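Local coordinates for protein N(G),N(G)-dimethylarginine dimethylaminohydrolase (Pseudomonas aeruginosa, PDB 1H70) that hydrolyses N(omega)-mono- and asymmetrically N(omega),N(omega)-dimethylated L-arginine to L-citrulline, releasing methylamine or dimethylamine, at residues E211-P216 and L229-I234; P11-V16 and P55-P60; T72-I77 and H149-S154. The protein carries 1 engineered substitution. All coordinates share one frame; numbering follows the deposited sequence.

How the interactions relate
The three contacts hold different elements and do not touch; their centres lie about 26 to 30 Å apart. Interaction 1 joins two strands of one beta-alpha-beta unit through regular backbone bonds, with packed side chains on both faces and a pair of arginines at its more exposed end. Interaction 2 joins two loops near the citrulline pocket, and in place of strand pairing a carboxylate, a hydroxyl and a water tie up backbone groups. Interaction 3 sets the turn between two strands of one sheet against the end of a helix that leads into another sheet, mixing ring, methyl and arginine contacts. Each is partly buried; apolar packing is most extensive in interaction 1, and polar contacts dominate interaction 2.

Interaction 1: E211-P216 and L229-I234; sequences ERVIMP and LGYRVI
Val213 and Val233 pair where strands 212-216 and 232-234 run parallel, their axes 4.6 Å apart at closest approach. Val213 gives its N-H to Arg232 O and takes Ile234 N on its own O, so its backbone is bonded to the two residues flanking Val233; the second bond is 2.9 Å long and nearly straight at 175°. Glu211 O with Arg232 N, and Met215 N with Ile234 O, extend the pattern both ways.

Packing is tight on the valine face. Val213 CG2 sits over the face of the Tyr231 ring, 4.2 Å from its centroid, a CH-pi contact. Met215 CG lies between its backbone N and carbonyl carbon (chi1 70°), and SD beyond it rests 3.5 Å from Val233 CG1. Helix 220-227 covers this group through Thr222 and Ile226. At the ring edge Glu211 OE1 lies 3.6 Å from Tyr231 CE1; Trp208 and His173 bind that carboxylate, and Asn175 the tyrosine hydroxyl.

On the other face Ile214 CG1 lies 4.1 Å from Ile234 CD1, the two beta-branched chains side by side, and both meet Ala42 of helix 29-43. This face turns loose and polar at its Arg212 end. There the side chains of Arg212 and exposed Arg232 lie side by side, pointing the same way, guanidinium planes 19° apart, with Arg212 NE 4.0 Å from Arg232 NH1. Asp47 pairs with Arg212 and would ease the repulsion. Strand 212-216, helix 220-227 and strand 232-236 form a beta-alpha-beta crossover; with antiparallel strand 207-209 they make the beta-beta-alpha-beta module repeated in this family's pentein alpha/beta propeller.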
loop_
_atom_site.group_PDB
_atom_site.type_symbol
_atom_site.label_atom_id
_atom_site.label_comp_id
_atom_site.label_asym_id
_atom_site.label_seq_id
_atom_site.Cartn_x
_atom_site.Cartn_y
_atom_site.Cartn_z
ATOM N N GLU A 211 6.352 -11.577 9.979
ATOM C CA GLU A 211 6.930 -11.222 11.285
ATOM C C GLU A 211 8.071 -10.209 11.232
ATOM O O GLU A 211 8.609 -9.826 12.269
ATOM C CB GLU A 211 7.240 -12.429 12.170
ATOM C CG GLU A 211 6.074 -13.373 12.481
ATOM C CD GLU A 211 4.743 -12.771 12.946
ATOM O OE1 GLU A 211 4.639 -11.593 13.352
ATOM O OE2 GLU A 211 3.749 -13.550 12.876
ATOM N N ARG A 212 8.441 -9.770 10.028
ATOM C CA ARG A 212 9.379 -8.675 9.831
ATOM C C ARG A 212 8.487 -7.453 9.628
ATOM O O ARG A 212 7.336 -7.612 9.168
ATOM C CB ARG A 212 10.221 -8.813 8.554
ATOM C CG ARG A 212 10.351 -10.244 7.985
ATOM C CD ARG A 212 11.423 -11.002 8.607
ATOM N NE ARG A 212 12.004 -12.231 8.066
ATOM C CZ ARG A 212 11.651 -13.513 7.956
ATOM N NH1 ARG A 212 12.590 -14.324 7.474
ATOM N NH2 ARG A 212 10.432 -14.022 8.219
ATOM N N VAL A 213 8.955 -6.267 9.968
ATOM C CA VAL A 213 8.165 -5.071 9.678
ATOM C C VAL A 213 9.129 -4.130 8.973
ATOM O O VAL A 213 10.178 -3.755 9.527
ATOM C CB VAL A 213 7.487 -4.397 10.876
ATOM C CG1 VAL A 213 6.987 -3.013 10.452
ATOM C CG2 VAL A 213 6.286 -5.188 11.373
ATOM N N ILE A 214 8.805 -3.786 7.732
ATOM C CA ILE A 214 9.659 -2.898 6.942
ATOM C C ILE A 214 9.126 -1.479 7.097
ATOM O O ILE A 214 7.920 -1.248 6.902
ATOM C CB ILE A 214 9.718 -3.337 5.471
ATOM C CG1 ILE A 214 10.443 -4.698 5.369
ATOM C CG2 ILE A 214 10.464 -2.298 4.638
ATOM C CD1 ILE A 214 10.376 -5.354 3.994
ATOM N N MET A 215 9.977 -0.536 7.484
ATOM C CA MET A 215 9.500 0.822 7.734
ATOM C C MET A 215 10.517 1.815 7.183
ATOM O O MET A 215 11.682 1.439 6.955
ATOM C CB MET A 215 9.350 1.049 9.259
ATOM C CG MET A 215 10.711 1.117 9.935
ATOM S SD MET A 215 10.638 1.485 11.728
ATOM C CE MET A 215 9.875 3.063 11.666
ATOM N N PRO A 216 10.094 3.061 6.974
ATOM C CA PRO A 216 11.007 4.116 6.504
ATOM C C PRO A 216 12.079 4.402 7.560
ATOM O O PRO A 216 11.821 4.364 8.788
ATOM C CB PRO A 216 10.098 5.335 6.341
ATOM C CG PRO A 216 8.905 5.067 7.197
ATOM C CD PRO A 216 8.726 3.569 7.181
ATOM N N LEU A 229 7.129 -4.665 20.310
ATOM C CA LEU A 229 6.044 -5.613 20.156
ATOM C C LEU A 229 6.554 -7.012 19.801
ATOM O O LEU A 229 5.828 -7.991 19.999
ATOM C CB LEU A 229 5.006 -5.091 19.164
ATOM C CG LEU A 229 4.195 -3.934 19.765
ATOM C CD1 LEU A 229 3.636 -3.039 18.686
ATOM C CD2 LEU A 229 3.102 -4.467 20.671
ATOM N N GLY A 230 7.788 -7.123 19.299
ATOM C CA GLY A 230 8.370 -8.419 19.001
ATOM C C GLY A 230 8.723 -8.663 17.547
ATOM O O GLY A 230 9.213 -9.734 17.191
ATOM N N TYR A 231 8.468 -7.672 16.701
ATOM C CA TYR A 231 8.757 -7.785 15.280
ATOM C C TYR A 231 10.223 -7.518 14.942
ATOM O O TYR A 231 10.881 -6.734 15.602
ATOM C CB TYR A 231 7.916 -6.780 14.495
ATOM C CG TYR A 231 6.425 -6.919 14.692
ATOM C CD1 TYR A 231 5.732 -7.950 14.107
ATOM C CD2 TYR A 231 5.723 -6.003 15.464
ATOM C CE1 TYR A 231 4.352 -8.087 14.276
ATOM C CE2 TYR A 231 4.362 -6.117 15.650
ATOM C CZ TYR A 231 3.680 -7.157 15.050
ATOM O OH TYR A 231 2.324 -7.245 15.246
ATOM N N ARG A 232 10.710 -8.158 13.880
ATOM C CA ARG A 232 12.056 -7.880 13.397
ATOM C C ARG A 232 11.930 -6.646 12.515
ATOM O O ARG A 232 11.373 -6.733 11.422
ATOM C CB ARG A 232 12.610 -9.029 12.565
ATOM C CG ARG A 232 12.874 -10.276 13.376
ATOM C CD ARG A 232 13.415 -11.439 12.551
ATOM N NE ARG A 232 14.680 -11.118 11.904
ATOM C CZ ARG A 232 15.304 -11.947 11.083
ATOM N NH1 ARG A 232 14.796 -13.141 10.812
ATOM N NH2 ARG A 232 16.460 -11.592 10.529
ATOM N N VAL A 233 12.431 -5.507 12.992
ATOM C CA VAL A 233 12.273 -4.284 12.214
ATOM C C VAL A 233 13.413 -4.022 11.238
ATOM O O VAL A 233 14.599 -4.091 11.587
ATOM C CB VAL A 233 11.996 -3.080 13.132
ATOM C CG1 VAL A 233 11.733 -1.796 12.328
ATOM C CG2 VAL A 233 10.834 -3.391 14.060
ATOM N N ILE A 234 13.034 -3.737 9.995
ATOM C CA ILE A 234 13.995 -3.424 8.944
ATOM C C ILE A 234 13.758 -1.986 8.497
ATOM O O ILE A 234 12.644 -1.657 8.114
ATOM C CB ILE A 234 13.836 -4.361 7.739
ATOM C CG1 ILE A 234 13.934 -5.825 8.179
ATOM C CG2 ILE A 234 14.880 -4.014 6.673
ATOM C CD1 ILE A 234 13.543 -6.813 7.075
#

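Interaction 2: P11-V16 and P55-P60; sequences PARSLV and PDERFP
Glu57 reaches from its turn to the start of the 3-10 segment 13-16. From CB, Glu57 CG stands anti to the carbonyl carbon (chi1 -64°), 3.8 Å from Arg13 NH2. A bend at chi2 brings Glu57 CD to 3.6 Å from Ala12 CB, a small methyl that fits beneath the carboxylate. At the tip each oxygen uses its syn lone pair: Glu57 OE2 takes Arg13 N at 2.8 Å, and Glu57 OE1 takes Ser14 N at 3.0 Å. OE2 also lies over the centre of the Arg13 guanidinium face, the two planes stacked 14° apart, so this long salt bridge acts through charge alone.

These loops follow strands 5-9 and 49-53 in the pentein fold: Leu15 touches Ile244, and Pro60 precedes Asp61, both of which line the pocket of the bound citrulline. A type I turn from Asp56 to Phe59 presents Glu57, and within it Asp56 OD1 accepts Arg58 N as an Asx turn.

Ser14, whose short side chain keeps OG close to the backbone, donates from OG to Glu57 O at 2.9 Å. Pro60 CB packs against Ser14 O at 3.2 Å, and a water accepts from Ala12 N and donates to Pro60 O, 2.6 Å away.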
loop_
_atom_site.group_PDB
_atom_site.type_symbol
_atom_site.label_atom_id
_atom_site.label_comp_id
_atom_site.label_asym_id
_atom_site.label_seq_id
_atom_site.Cartn_x
_atom_site.Cartn_y
_atom_site.Cartn_z
ATOM N N PRO A 11 11.355 1.670 -10.584
ATOM C CA PRO A 11 10.904 3.040 -10.876
ATOM C C PRO A 11 11.396 3.508 -12.254
ATOM O O PRO A 11 12.475 3.081 -12.703
ATOM C CB PRO A 11 11.529 3.856 -9.735
ATOM C CG PRO A 11 12.735 3.083 -9.351
ATOM C CD PRO A 11 12.372 1.613 -9.515
ATOM N N ALA A 12 10.598 4.324 -12.931
ATOM C CA ALA A 12 10.947 4.846 -14.251
ATOM C C ALA A 12 11.699 6.153 -14.099
ATOM O O ALA A 12 11.663 6.782 -13.032
ATOM C CB ALA A 12 9.695 5.091 -15.057
ATOM N N ARG A 13 12.360 6.612 -15.166
ATOM C CA ARG A 13 13.025 7.900 -15.075
ATOM C C ARG A 13 11.973 8.977 -14.873
ATOM O O ARG A 13 12.246 10.003 -14.222
ATOM C CB ARG A 13 13.828 8.220 -16.333
ATOM C CG ARG A 13 15.117 7.409 -16.501
ATOM C CD ARG A 13 15.810 7.695 -17.835
ATOM N NE ARG A 13 15.011 7.265 -18.982
ATOM C CZ ARG A 13 14.995 6.015 -19.444
ATOM N NH1 ARG A 13 15.723 5.096 -18.839
ATOM N NH2 ARG A 13 14.255 5.677 -20.491
ATOM N N SER A 14 10.779 8.776 -15.433
ATOM C CA SER A 14 9.682 9.746 -15.292
ATOM C C SER A 14 9.126 9.879 -13.865
ATOM O O SER A 14 8.258 10.715 -13.623
ATOM C CB SER A 14 8.538 9.494 -16.289
ATOM O OG SER A 14 8.006 8.199 -16.108
ATOM N N LEU A 15 9.643 9.079 -12.941
ATOM C CA LEU A 15 9.289 9.146 -11.512
ATOM C C LEU A 15 9.448 10.582 -11.002
ATOM O O LEU A 15 8.692 11.024 -10.145
ATOM C CB LEU A 15 10.237 8.282 -10.678
ATOM C CG LEU A 15 9.980 8.236 -9.164
ATOM C CD1 LEU A 15 8.927 7.185 -8.868
ATOM C CD2 LEU A 15 11.242 7.938 -8.352
ATOM N N VAL A 16 10.447 11.304 -11.516
ATOM C CA VAL A 16 10.671 12.680 -11.084
ATOM C C VAL A 16 9.440 13.547 -11.273
ATOM O O VAL A 16 9.286 14.553 -10.570
ATOM C CB VAL A 16 11.871 13.344 -11.777
ATOM C CG1 VAL A 16 13.143 12.534 -11.526
ATOM C CG2 VAL A 16 11.613 13.535 -13.256
ATOM N N PRO A 55 10.493 -1.151 -15.578
ATOM C CA PRO A 55 9.962 0.213 -15.529
ATOM C C PRO A 55 9.107 0.526 -16.749
ATOM O O PRO A 55 9.287 -0.073 -17.821
ATOM C CB PRO A 55 11.221 1.085 -15.511
ATOM C CG PRO A 55 12.314 0.231 -16.068
ATOM C CD PRO A 55 11.964 -1.203 -15.750
ATOM N N ASP A 56 8.174 1.466 -16.615
ATOM C CA ASP A 56 7.362 1.865 -17.776
ATOM C C ASP A 56 7.373 3.383 -17.749
ATOM O O ASP A 56 6.739 3.986 -16.895
ATOM C CB ASP A 56 5.939 1.356 -17.695
ATOM C CG ASP A 56 5.193 1.514 -19.006
ATOM O OD1 ASP A 56 5.407 2.525 -19.734
ATOM O OD2 ASP A 56 4.414 0.618 -19.391
ATOM N N GLU A 57 8.092 3.994 -18.684
ATOM C CA GLU A 57 8.206 5.447 -18.729
ATOM C C GLU A 57 6.903 6.208 -18.933
ATOM O O GLU A 57 6.791 7.389 -18.559
ATOM C CB GLU A 57 9.219 5.853 -19.826
ATOM C CG GLU A 57 10.624 5.368 -19.540
ATOM C CD GLU A 57 11.173 5.976 -18.261
ATOM O OE1 GLU A 57 10.737 7.102 -17.913
ATOM O OE2 GLU A 57 12.022 5.347 -17.595
ATOM N N ARG A 58 5.909 5.556 -19.517
ATOM C CA ARG A 58 4.630 6.203 -19.749
ATOM C C ARG A 58 3.870 6.456 -18.443
ATOM O O ARG A 58 2.933 7.205 -18.443
ATOM C CB ARG A 58 3.722 5.338 -20.623
ATOM C CG ARG A 58 4.242 5.003 -22.009
ATOM C CD ARG A 58 3.285 4.038 -22.701
ATOM N NE ARG A 58 3.265 2.760 -21.986
ATOM C CZ ARG A 58 2.624 1.694 -22.394
ATOM N NH1 ARG A 58 1.961 1.740 -23.553
ATOM N NH2 ARG A 58 2.670 0.580 -21.669
ATOM N N PHE A 59 4.269 5.799 -17.363
ATOM C CA PHE A 59 3.581 5.900 -16.084
ATOM C C PHE A 59 4.543 6.249 -14.947
ATOM O O PHE A 59 5.073 5.382 -14.258
ATOM C CB PHE A 59 2.832 4.596 -15.764
ATOM C CG PHE A 59 1.735 4.277 -16.755
ATOM C CD1 PHE A 59 1.966 3.352 -17.772
ATOM C CD2 PHE A 59 0.503 4.903 -16.689
ATOM C CE1 PHE A 59 0.994 3.064 -18.686
ATOM C CE2 PHE A 59 -0.480 4.625 -17.607
ATOM C CZ PHE A 59 -0.232 3.701 -18.615
ATOM N N PRO A 60 4.775 7.543 -14.743
ATOM C CA PRO A 60 5.693 8.029 -13.709
ATOM C C PRO A 60 5.513 7.408 -12.313
ATOM O O PRO A 60 6.486 7.166 -11.590
ATOM C CB PRO A 60 5.332 9.512 -13.630
ATOM C CG PRO A 60 4.974 9.852 -15.055
ATOM C CD PRO A 60 4.191 8.641 -15.552
HETATM O O HOH W 1 7.604 4.828 -11.739
#

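Interaction 3: T72-I77 and H149-S154; sequences TSRCAI and HGLSGS
A Schellman motif at the end of helix 136-148, carried by His149 and Gly150, meets the turn 72-75 that joins antiparallel strands 69-71 and 76-78. In the motif Leu151 N returns to Leu146 O and Gly150 N to Glu147 O, and Gly150 has the positive phi (79°) that glycine adopts easily. An ST turn lies within the opposing loop: Thr72 OG1 accepts Arg74 N at 3.1 Å and donates to Cys75 O, which also takes Thr72 N. The contact thus ties this hairpin to the connection leading into strand 152-157 of a different sheet.

Over one face of the His149 ring, Cys75 SG stands 3.9 Å from the centroid, offset toward the rim, and Cys75 CB 4.0 Å from it, giving a sulfur-aromatic and a CH-pi contact together; a small polarisable side chain suits this close fit. His149 NE2 is hydrogen-bonded to Glu106, which would help fix the ring.

Leu151 CD1 meets Thr72 OG1 tip to tip at 3.7 Å, while Leu151 CD2 lies 3.9 Å above the Arg74 guanidinium plane, toward its rim. In that same plane, at the edge, Arg74 NH1 donates to His149 O at 2.9 Å, with an angle of 147° at the hydrogen.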
loop_
_atom_site.group_PDB
_atom_site.type_symbol
_atom_site.label_atom_id
_atom_site.label_comp_id
_atom_site.label_asym_id
_atom_site.label_seq_id
_atom_site.Cartn_x
_atom_site.Cartn_y
_atom_site.Cartn_z
ATOM N N THR A 72 -5.837 -10.900 -2.707
ATOM C CA THR A 72 -6.269 -11.545 -1.470
ATOM C C THR A 72 -5.922 -13.029 -1.519
ATOM O O THR A 72 -5.288 -13.497 -2.457
ATOM C CB THR A 72 -7.793 -11.365 -1.226
ATOM O OG1 THR A 72 -8.519 -12.286 -2.061
ATOM C CG2 THR A 72 -8.255 -9.964 -1.627
ATOM N N SER A 73 -6.324 -13.797 -0.507
ATOM C CA SER A 73 -6.046 -15.234 -0.520
ATOM C C SER A 73 -7.020 -16.003 -1.392
ATOM O O SER A 73 -6.822 -17.198 -1.642
ATOM C CB SER A 73 -6.178 -15.795 0.902
ATOM O OG SER A 73 -7.462 -15.440 1.395
ATOM N N ARG A 74 -8.073 -15.337 -1.846
ATOM C CA ARG A 74 -9.108 -15.988 -2.641
ATOM C C ARG A 74 -9.172 -15.517 -4.088
ATOM O O ARG A 74 -9.638 -16.261 -4.953
ATOM C CB ARG A 74 -10.487 -15.737 -2.023
ATOM C CG ARG A 74 -10.568 -15.945 -0.511
ATOM C CD ARG A 74 -11.111 -17.286 -0.081
ATOM N NE ARG A 74 -10.977 -17.456 1.362
ATOM C CZ ARG A 74 -11.904 -17.190 2.281
ATOM N NH1 ARG A 74 -13.093 -16.714 1.948
ATOM N NH2 ARG A 74 -11.630 -17.402 3.565
ATOM N N CYS A 75 -8.779 -14.274 -4.351
ATOM C CA CYS A 75 -8.830 -13.703 -5.689
ATOM C C CYS A 75 -8.039 -12.411 -5.764
ATOM O O CYS A 75 -7.571 -11.904 -4.749
ATOM C CB CYS A 75 -10.274 -13.368 -6.082
ATOM S SG CYS A 75 -10.998 -12.059 -5.055
ATOM N N ALA A 76 -7.902 -11.889 -6.984
ATOM C CA ALA A 76 -7.258 -10.600 -7.205
ATOM C C ALA A 76 -8.305 -9.729 -7.913
ATOM O O ALA A 76 -9.044 -10.203 -8.783
ATOM C CB ALA A 76 -6.010 -10.686 -8.051
ATOM N N ILE A 77 -8.354 -8.468 -7.518
ATOM C CA ILE A 77 -9.286 -7.519 -8.102
ATOM C C ILE A 77 -8.476 -6.380 -8.690
ATOM O O ILE A 77 -7.811 -5.653 -7.945
ATOM C CB ILE A 77 -10.225 -6.927 -7.017
ATOM C CG1 ILE A 77 -10.923 -8.017 -6.201
ATOM C CG2 ILE A 77 -11.297 -6.046 -7.647
ATOM C CD1 ILE A 77 -10.251 -8.318 -4.834
ATOM N N HIS A 149 -16.668 -13.794 -2.654
ATOM C CA HIS A 149 -15.589 -14.705 -2.291
ATOM C C HIS A 149 -15.517 -15.037 -0.795
ATOM O O HIS A 149 -14.526 -15.618 -0.339
ATOM C CB HIS A 149 -14.251 -14.140 -2.779
ATOM C CG HIS A 149 -14.172 -14.158 -4.271
ATOM N ND1 HIS A 149 -13.752 -15.267 -4.968
ATOM C CD2 HIS A 149 -14.523 -13.237 -5.193
ATOM C CE1 HIS A 149 -13.813 -15.011 -6.267
ATOM N NE2 HIS A 149 -14.278 -13.786 -6.427
ATOM N N GLY A 150 -16.558 -14.725 -0.032
ATOM C CA GLY A 150 -16.552 -15.045 1.383
ATOM C C GLY A 150 -15.751 -14.113 2.274
ATOM O O GLY A 150 -15.557 -14.414 3.460
ATOM N N LEU A 151 -15.281 -12.998 1.739
ATOM C CA LEU A 151 -14.558 -12.029 2.550
ATOM C C LEU A 151 -15.514 -10.884 2.913
ATOM O O LEU A 151 -16.655 -10.852 2.449
ATOM C CB LEU A 151 -13.332 -11.520 1.791
ATOM C CG LEU A 151 -12.364 -12.642 1.413
ATOM C CD1 LEU A 151 -11.358 -12.186 0.353
ATOM C CD2 LEU A 151 -11.640 -13.100 2.664
ATOM N N SER A 152 -15.066 -9.944 3.737
ATOM C CA SER A 152 -15.936 -8.843 4.140
ATOM C C SER A 152 -15.241 -7.491 3.929
ATOM O O SER A 152 -14.027 -7.447 3.730
ATOM C CB SER A 152 -16.406 -9.061 5.588
ATOM O OG SER A 152 -15.328 -8.905 6.504
ATOM N N GLY A 153 -15.997 -6.401 3.944
ATOM C CA GLY A 153 -15.393 -5.090 3.753
ATOM C C GLY A 153 -16.285 -3.998 4.318
ATOM O O GLY A 153 -17.462 -4.234 4.515
ATOM N N SER A 154 -15.734 -2.817 4.572
ATOM C CA SER A 154 -16.508 -1.699 5.105
ATOM C C SER A 154 -15.857 -0.409 4.636
ATOM O O SER A 154 -14.708 -0.457 4.183
ATOM C CB SER A 154 -16.576 -1.760 6.633
ATOM O OG SER A 154 -15.281 -1.754 7.227
#